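Local coordinates for peptidyl-prolyl cis-trans isomerase (Hirschia baltica, PDB 5EX2), which probably catalyses the cis-trans isomerisation of peptide bonds before proline, as a periplasmic folding helper of the cyclophilin family, at residues A[199-204]-A[209-214]; A[64-69]-A[73-78]. All coordinates share one frame; numbering follows the deposited sequence. Where two conformers were deposited one is given.

Contact 1: residues A[199-204]-A[209-214]; sequences KSLTIG and RPDILV
The carboxylate of D211 takes hold of T202 through a single oxygen. OD2 of D211 accepts the backbone N of T202 at 2.8 Å on its anti lone pair, the one turned away from OD1, with an N-H...O angle of 150°. The hydroxyl of the same residue, T202 OG1, donates to D211 OD2 over 2.9 Å, but comes from above the carboxylate plane, about 50° out of it. Threonine can make both bonds because OG1 stands beside its own backbone N (chi1 -61°), which brings the two donors onto one acceptor. L201 adds an apolar touch: its CD2 lies 3.5 Å from D211 CB, the two side chains crossing at a slant.

Two waters fill in around this core. One takes the backbone N of D211 and gives a hydrogen to T202 O at 2.8 Å; the other donates to both T202 OG1 and R209 O, so the threonine hydroxyl is used as donor and acceptor at once.

Farther out, OD1 of D211 forms a salt bridge with K32 NZ and accepts a hydrogen bond from T31 OG1, which fixes the rotation of the carboxylate. L201 packs against F65, T30 and L173, while its carbonyl O is held by R175.

An aspartate suits this place because its short side chain presents two oxygens to two different parts of the fold. With a lysine and several hydrogen-bond donors around it, the buried carboxylate is probably kept ionised; its two bonds to T202 join the loop after helix 195-198 to the chain leading into strand 212-218, while the charge is met by K32.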
ATOM      1  N   LYS A 199      -3.041   7.057  11.395  1.00 10.26           N
ATOM      2  CA  LYS A 199      -2.340   7.322  12.647  1.00 10.01           C
ATOM      3  C   LYS A 199      -3.228   7.964  13.701  1.00  9.79           C
ATOM      4  O   LYS A 199      -2.834   8.065  14.852  1.00 10.11           O
ATOM      5  CB  LYS A 199      -1.119   8.212  12.406  1.00 10.08           C
ATOM      6  CG  LYS A 199       0.018   7.554  11.683  1.00 13.66           C
ATOM      7  CD  LYS A 199       1.142   8.587  11.559  1.00 18.96           C
ATOM      8  CE  LYS A 199       2.419   8.072  10.970  1.00 25.92           C
ATOM      9  NZ  LYS A 199       3.371   9.220  10.812  1.00 21.57           N
ATOM     10  N   SER A 200      -4.420   8.403  13.321  1.00  8.87           N
ATOM     11  CA  SER A 200      -5.329   9.046  14.266  1.00 12.53           C
ATOM     12  C   SER A 200      -6.428   8.093  14.737  1.00 12.06           C
ATOM     13  O   SER A 200      -7.219   8.456  15.607  1.00 11.15           O
ATOM     14  CB  SER A 200      -5.961  10.303  13.648  1.00 11.22           C
ATOM     15  OG  SER A 200      -6.942   9.987  12.676  1.00 12.24           O
ATOM     16  N   LEU A 201      -6.534   6.909  14.133  1.00  9.48           N
ATOM     17  CA  LEU A 201      -7.569   5.959  14.546  1.00 10.47           C
ATOM     18  C   LEU A 201      -7.375   5.593  16.016  1.00  9.28           C
ATOM     19  O   LEU A 201      -6.240   5.473  16.487  1.00  9.76           O
ATOM     20  CB  LEU A 201      -7.553   4.719  13.653  1.00  9.08           C
ATOM     21  CG  LEU A 201      -7.879   4.984  12.176  1.00  8.42           C
ATOM     22  CD1 LEU A 201      -7.563   3.812  11.316  1.00  9.62           C
ATOM     23  CD2 LEU A 201      -9.349   5.326  12.018  1.00  8.44           C
ATOM     24  N   THR A 202      -8.490   5.438  16.725  1.00 10.41           N
ATOM     25  CA  THR A 202      -8.464   5.261  18.167  1.00  9.05           C
ATOM     26  C   THR A 202      -7.748   3.967  18.556  1.00 10.01           C
ATOM     27  O   THR A 202      -8.051   2.885  18.042  1.00  9.97           O
ATOM     28  CB  THR A 202      -9.891   5.278  18.717  1.00 11.35           C
ATOM     29  OG1 THR A 202     -10.490   6.544  18.410  1.00 13.91           O
ATOM     30  CG2 THR A 202      -9.906   5.111  20.207  1.00 10.02           C
ATOM     31  N   ILE A 203      -6.805   4.118  19.468  1.00 10.94           N
ATOM     32  CA  ILE A 203      -5.968   3.042  19.951  1.00 10.67           C
ATOM     33  C   ILE A 203      -6.734   2.135  20.890  1.00 12.66           C
ATOM     34  O   ILE A 203      -7.497   2.615  21.717  1.00 12.33           O
ATOM     35  CB  ILE A 203      -4.738   3.641  20.684  1.00 12.11           C
ATOM     36  CG1 ILE A 203      -3.827   4.355  19.689  1.00 13.58           C
ATOM     37  CG2 ILE A 203      -3.951   2.591  21.480  1.00 16.56           C
ATOM     38  CD1 ILE A 203      -2.959   5.431  20.318  1.00 17.53           C
ATOM     39  N   GLY A 204      -6.504   0.829  20.786  1.00 10.58           N
ATOM     40  CA  GLY A 204      -7.051  -0.122  21.750  1.00 10.80           C
ATOM     41  C   GLY A 204      -7.153  -1.517  21.173  1.00 10.66           C
ATOM     42  O   GLY A 204      -7.161  -1.713  19.956  1.00 11.20           O
ATOM     43  N   ARG A 209     -14.582   2.388  22.106  1.00 13.24           N
ATOM     44  CA  ARG A 209     -15.455   2.924  21.080  1.00 13.01           C
ATOM     45  C   ARG A 209     -14.612   3.083  19.836  1.00 14.68           C
ATOM     46  O   ARG A 209     -14.055   4.140  19.589  1.00 14.18           O
ATOM     47  CB  ARG A 209     -16.078   4.235  21.566  1.00 17.16           C
ATOM     48  CG  ARG A 209     -17.007   4.007  22.778  1.00 20.65           C
ATOM     49  CD  ARG A 209     -17.317   5.256  23.602  1.00 20.51           C
ATOM     50  NE  ARG A 209     -16.171   5.748  24.367  1.00 18.24           N
ATOM     51  CZ  ARG A 209     -15.771   5.273  25.546  1.00 20.09           C
ATOM     52  NH1 ARG A 209     -14.712   5.810  26.138  1.00 23.12           N
ATOM     53  NH2 ARG A 209     -16.415   4.272  26.136  1.00 21.81           N
ATOM     54  N   PRO A 210     -14.472   1.998  19.075  1.00 12.43           N
ATOM     55  CA  PRO A 210     -13.533   2.025  17.947  1.00  9.25           C
ATOM     56  C   PRO A 210     -13.957   2.952  16.830  1.00 11.40           C
ATOM     57  O   PRO A 210     -15.158   3.194  16.651  1.00 11.89           O
ATOM     58  CB  PRO A 210     -13.538   0.586  17.433  1.00 13.66           C
ATOM     59  CG  PRO A 210     -14.134  -0.229  18.524  1.00 19.11           C
ATOM     60  CD  PRO A 210     -15.040   0.658  19.292  1.00 10.64           C
ATOM     61  N   ASP A 211     -12.980   3.440  16.081  1.00  9.08           N
ATOM     62  CA  ASP A 211     -13.271   4.064  14.796  1.00  9.47           C
ATOM     63  C   ASP A 211     -13.809   3.018  13.818  1.00  8.77           C
ATOM     64  O   ASP A 211     -13.688   1.806  14.063  1.00  9.99           O
ATOM     65  CB  ASP A 211     -12.023   4.762  14.260  1.00 11.33           C
ATOM     66  CG  ASP A 211     -11.836   6.121  14.879  1.00 14.08           C
ATOM     67  OD1 ASP A 211     -12.776   6.940  14.775  1.00 13.04           O
ATOM     68  OD2 ASP A 211     -10.787   6.359  15.503  1.00 11.24           O
ATOM     69  N   ILE A 212     -14.436   3.494  12.744  1.00  9.31           N
ATOM     70  CA  ILE A 212     -15.198   2.654  11.830  1.00  9.60           C
ATOM     71  C   ILE A 212     -14.768   2.932  10.407  1.00  9.52           C
ATOM     72  O   ILE A 212     -14.530   4.073  10.045  1.00  9.40           O
ATOM     73  CB  ILE A 212     -16.715   2.916  11.968  1.00 10.56           C
ATOM     74  CG1 ILE A 212     -17.161   2.715  13.422  1.00 13.29           C
ATOM     75  CG2 ILE A 212     -17.519   2.020  11.024  1.00 11.77           C
ATOM     76  CD1 ILE A 212     -18.594   3.139  13.702  1.00 20.58           C
ATOM     77  N   LEU A 213     -14.700   1.879   9.617  1.00  7.26           N
ATOM     78  CA  LEU A 213     -14.610   1.978   8.173  1.00  9.53           C
ATOM     79  C   LEU A 213     -16.036   2.135   7.699  1.00  8.29           C
ATOM     80  O   LEU A 213     -16.775   1.169   7.604  1.00  8.15           O
ATOM     81  CB  LEU A 213     -13.952   0.738   7.577  1.00  8.18           C
ATOM     82  CG  LEU A 213     -13.839   0.690   6.055  1.00  9.32           C
ATOM     83  CD1 LEU A 213     -13.112   1.895   5.487  1.00 11.32           C
ATOM     84  CD2 LEU A 213     -13.117  -0.586   5.672  1.00  9.59           C
ATOM     85  N   VAL A 214     -16.426   3.367   7.418  1.00  8.14           N
ATOM     86  CA  VAL A 214     -17.810   3.671   7.082  1.00  9.29           C
ATOM     87  C   VAL A 214     -18.202   3.127   5.708  1.00  8.37           C
ATOM     88  O   VAL A 214     -19.312   2.614   5.511  1.00  9.16           O
ATOM     89  CB  VAL A 214     -18.046   5.192   7.123  1.00  9.63           C
ATOM     90  CG1 VAL A 214     -19.462   5.537   6.694  1.00  8.05           C
ATOM     91  CG2 VAL A 214     -17.746   5.750   8.494  1.00  8.91           C
TER
HETATM   92  O   HOH W   1     -10.285   2.361  16.401  1.00  9.00           O
HETATM   93  O   HOH W   2     -13.139   6.608  18.541  1.00 23.67           O

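Contact 2: residues A[64-69]-A[73-78]; sequences KFHRVI and MAQGGD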
ATOM      1  N   LYS A  64     -15.278  -2.327  12.155  1.00 10.35           N
ATOM      2  CA  LYS A  64     -14.568  -1.527  13.134  1.00  9.48           C
ATOM      3  C   LYS A  64     -13.069  -1.558  12.878  1.00 11.30           C
ATOM      4  O   LYS A  64     -12.558  -2.486  12.257  1.00 11.84           O
ATOM      5  CB  LYS A  64     -14.824  -2.041  14.542  1.00 12.67           C
ATOM      6  CG  LYS A  64     -16.282  -2.125  14.923  1.00 14.83           C
ATOM      7  CD  LYS A  64     -16.957  -0.780  14.935  1.00 21.81           C
ATOM      8  CE  LYS A  64     -18.380  -0.895  15.482  1.00 34.43           C
ATOM      9  NZ  LYS A  64     -18.411  -1.425  16.875  1.00 40.23           N
ATOM     10  N   PHE A  65     -12.361  -0.567  13.392  1.00  8.65           N
ATOM     11  CA  PHE A  65     -10.920  -0.690  13.572  1.00  8.04           C
ATOM     12  C   PHE A  65     -10.731  -1.206  14.979  1.00  7.63           C
ATOM     13  O   PHE A  65     -10.572  -0.447  15.940  1.00  8.96           O
ATOM     14  CB  PHE A  65     -10.218   0.635  13.327  1.00  7.90           C
ATOM     15  CG  PHE A  65     -10.177   0.984  11.894  1.00  9.62           C
ATOM     16  CD1 PHE A  65      -9.225   0.414  11.073  1.00 10.09           C
ATOM     17  CD2 PHE A  65     -11.106   1.837  11.343  1.00  9.08           C
ATOM     18  CE1 PHE A  65      -9.195   0.702   9.724  1.00 10.70           C
ATOM     19  CE2 PHE A  65     -11.079   2.126   9.994  1.00 11.04           C
ATOM     20  CZ  PHE A  65     -10.121   1.558   9.188  1.00 11.34           C
ATOM     21  N   HIS A  66     -10.792  -2.526  15.097  1.00 10.37           N
ATOM     22  CA  HIS A  66     -10.928  -3.177  16.394  1.00  8.70           C
ATOM     23  C   HIS A  66      -9.604  -3.473  17.090  1.00  9.44           C
ATOM     24  O   HIS A  66      -9.604  -3.843  18.257  1.00 10.08           O
ATOM     25  CB  HIS A  66     -11.709  -4.479  16.237  1.00 12.83           C
ATOM     26  CG  HIS A  66     -10.973  -5.517  15.456  1.00  9.25           C
ATOM     27  ND1 HIS A  66     -10.986  -5.572  14.079  1.00 11.70           N
ATOM     28  CD2 HIS A  66     -10.149  -6.510  15.865  1.00 16.37           C
ATOM     29  CE1 HIS A  66     -10.216  -6.567  13.672  1.00 13.99           C
ATOM     30  NE2 HIS A  66      -9.696  -7.152  14.735  1.00 14.94           N
ATOM     31  N   ARG A  67      -8.486  -3.341  16.388  1.00  8.98           N
ATOM     32  CA  ARG A  67      -7.180  -3.576  16.997  0.51 11.60           C
ATOM     33  C   ARG A  67      -6.206  -2.544  16.467  1.00  9.53           C
ATOM     34  O   ARG A  67      -5.769  -2.629  15.323  1.00 10.10           O
ATOM     35  CB  ARG A  67      -6.688  -4.998  16.696  0.51 11.06           C
ATOM     36  CG  ARG A  67      -5.290  -5.331  17.216  0.51 26.09           C
ATOM     37  CD  ARG A  67      -4.805  -6.645  16.609  0.51 20.78           C
ATOM     38  NE  ARG A  67      -3.391  -6.930  16.870  0.51 16.88           N
ATOM     39  CZ  ARG A  67      -2.474  -7.188  15.939  0.51 12.83           C
ATOM     40  NH1 ARG A  67      -2.788  -7.203  14.651  0.51 22.28           N
ATOM     41  NH2 ARG A  67      -1.218  -7.437  16.298  0.51 14.61           N
ATOM     42  N   VAL A  68      -5.892  -1.570  17.307  1.00  8.63           N
ATOM     43  CA  VAL A  68      -5.080  -0.433  16.904  1.00  8.45           C
ATOM     44  C   VAL A  68      -3.985  -0.248  17.928  1.00  8.24           C
ATOM     45  O   VAL A  68      -4.260  -0.096  19.125  1.00  9.35           O
ATOM     46  CB  VAL A  68      -5.931   0.844  16.794  1.00  8.96           C
ATOM     47  CG1 VAL A  68      -5.090   2.028  16.378  1.00 10.22           C
ATOM     48  CG2 VAL A  68      -7.069   0.639  15.816  1.00  9.79           C
ATOM     49  N   ILE A  69      -2.745  -0.315  17.460  1.00  8.85           N
ATOM     50  CA  ILE A  69      -1.599  -0.297  18.338  1.00  9.53           C
ATOM     51  C   ILE A  69      -0.711   0.869  17.933  1.00  9.58           C
ATOM     52  O   ILE A  69      -0.278   0.960  16.771  1.00  9.69           O
ATOM     53  CB  ILE A  69      -0.845  -1.635  18.272  1.00 10.83           C
ATOM     54  CG1 ILE A  69      -1.770  -2.774  18.716  1.00 13.57           C
ATOM     55  CG2 ILE A  69       0.392  -1.580  19.135  1.00 12.68           C
ATOM     56  CD1 ILE A  69      -1.165  -4.156  18.576  1.00 12.63           C
ATOM     57  N   MET A  73       0.176  -0.394  13.894  1.00  9.83           N
ATOM     58  CA  MET A  73      -0.809  -0.434  12.832  1.00  9.04           C
ATOM     59  C   MET A  73      -2.224  -0.339  13.373  1.00  9.02           C
ATOM     60  O   MET A  73      -2.457  -0.437  14.576  1.00  9.56           O
ATOM     61  CB  MET A  73      -0.639  -1.718  12.009  1.00  8.90           C
ATOM     62  CG  MET A  73      -0.705  -3.008  12.826  1.00 11.26           C
ATOM     63  SD  MET A  73      -2.426  -3.507  13.106  1.00 13.12           S
ATOM     64  CE  MET A  73      -2.412  -3.913  14.852  1.00 18.20           C
ATOM     65  N   ALA A  74      -3.143  -0.119  12.438  1.00  8.47           N
ATOM     66  CA  ALA A  74      -4.570  -0.154  12.698  1.00  8.36           C
ATOM     67  C   ALA A  74      -5.197  -1.276  11.893  1.00  7.88           C
ATOM     68  O   ALA A  74      -5.139  -1.288  10.660  1.00  8.93           O
ATOM     69  CB  ALA A  74      -5.200   1.176  12.336  1.00  9.52           C
ATOM     70  N   GLN A  75      -5.811  -2.220  12.598  1.00  8.06           N
ATOM     71  CA  GLN A  75      -6.413  -3.390  11.974  1.00  7.83           C
ATOM     72  C   GLN A  75      -7.934  -3.281  11.954  1.00 10.31           C
ATOM     73  O   GLN A  75      -8.550  -2.928  12.965  1.00 10.72           O
ATOM     74  CB  GLN A  75      -5.978  -4.661  12.707  1.00 10.15           C
ATOM     75  CG  GLN A  75      -6.538  -5.923  12.125  1.00 10.51           C
ATOM     76  CD  GLN A  75      -5.926  -7.158  12.759  1.00 16.36           C
ATOM     77  OE1 GLN A  75      -4.809  -7.109  13.264  1.00 25.63           O
ATOM     78  NE2 GLN A  75      -6.666  -8.255  12.776  1.00 14.65           N
ATOM     79  N   GLY A  76      -8.518  -3.569  10.794  1.00  8.95           N
ATOM     80  CA  GLY A  76      -9.960  -3.537  10.610  1.00  9.65           C
ATOM     81  C   GLY A  76     -10.410  -4.675   9.724  1.00 10.28           C
ATOM     82  O   GLY A  76      -9.676  -5.643   9.509  1.00  9.90           O
ATOM     83  N   GLY A  77     -11.625  -4.562   9.217  1.00  9.08           N
ATOM     84  CA  GLY A  77     -12.108  -5.493   8.229  1.00  8.51           C
ATOM     85  C   GLY A  77     -12.636  -6.829   8.720  1.00  8.32           C
ATOM     86  O   GLY A  77     -12.778  -7.751   7.920  1.00 10.51           O
ATOM     87  N   ASP A  78     -12.987  -6.937   9.995  1.00  9.49           N
ATOM     88  CA  ASP A  78     -13.564  -8.172  10.507  1.00 11.71           C
ATOM     89  C   ASP A  78     -15.051  -8.144  10.216  1.00 12.33           C
ATOM     90  O   ASP A  78     -15.847  -7.676  11.031  1.00 12.44           O
ATOM     91  CB  ASP A  78     -13.287  -8.322  11.999  1.00 12.53           C
ATOM     92  CG  ASP A  78     -13.754  -9.652  12.552  1.00 17.39           C
ATOM     93  OD1 ASP A  78     -14.279 -10.490  11.776  1.00 18.27           O
ATOM     94  OD2 ASP A  78     -13.594  -9.852  13.773  1.00 17.52           O
TER
HETATM   95  O   HOH W   3     -12.591  -1.902   9.227  1.00 10.53           O
HETATM   96  O   HOH W   4     -13.044  -5.110  12.246  1.00 11.44           O
HETATM   97  O   HOH W   5     -15.820  -5.258  12.617  1.00 16.68           O
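I69 N gives M73 O a nearly straight bond of 2.9 Å, and Q75 N reaches R67 O at 2.8 Å; the return bond from R67 N to Q75 O is weak. These backbone bonds join 67-69 and 73-76 as the antiparallel arms of a hairpin. H66 and R67 both face Q75, a classic beta bulge.

Among polar side chains, NH1 of R67, in one of two modelled conformers, lies 2.5 Å from Q75 OE1, so short that the exact length is doubtful; guanidinium and amide planes are 83° apart. Q75 extends to this point with CG anti to the backbone N (chi1 -179°), and its NE2 bonds Q170. With an alanine here, Q170 would probably lose its amide partner, and the guanidinium of R67 the oxygen at its edge. In the same conformer the methyl CE of M73, whose chain folds back, lies over one face of that guanidinium.

Water links the open end: one molecule meets K64 O, H66 ND1 and D78 N.

Apolar contacts lie on both faces. M73 CE is 3.9 Å from I69 CD1. On the other face V68 CG2 meets A74 CB at 4.0 Å. Glycine suits position 76, where a CB would crowd F65 CD1 and K64 O.

In the closed barrel, strand 73-76 lies between 63-69 and 171-174, bonded to the latter through A74 and G76, while F65 packs on F171, L173 and L213.

Contact 2 comes first along the chain and closes before contact 1 opens, yet their centres lie only 7 Å apart, on the same side of the molecule. They share the eight-stranded antiparallel barrel of the cyclophilin fold, in which 63-69 stands between its hairpin partner 73-76 and strand 212-218. The seam is direct, through two probable backbone hydrogen bonds: D211 O with F65 N at 2.8 Å, and G204 N with V68 O at 2.9 Å. Both segments of contact 1 thus line up against 64-69, so a late loop and the last barrel strand are joined to an early hairpin. Neither contact includes the magnesium ligands Q115, Q133 and E135.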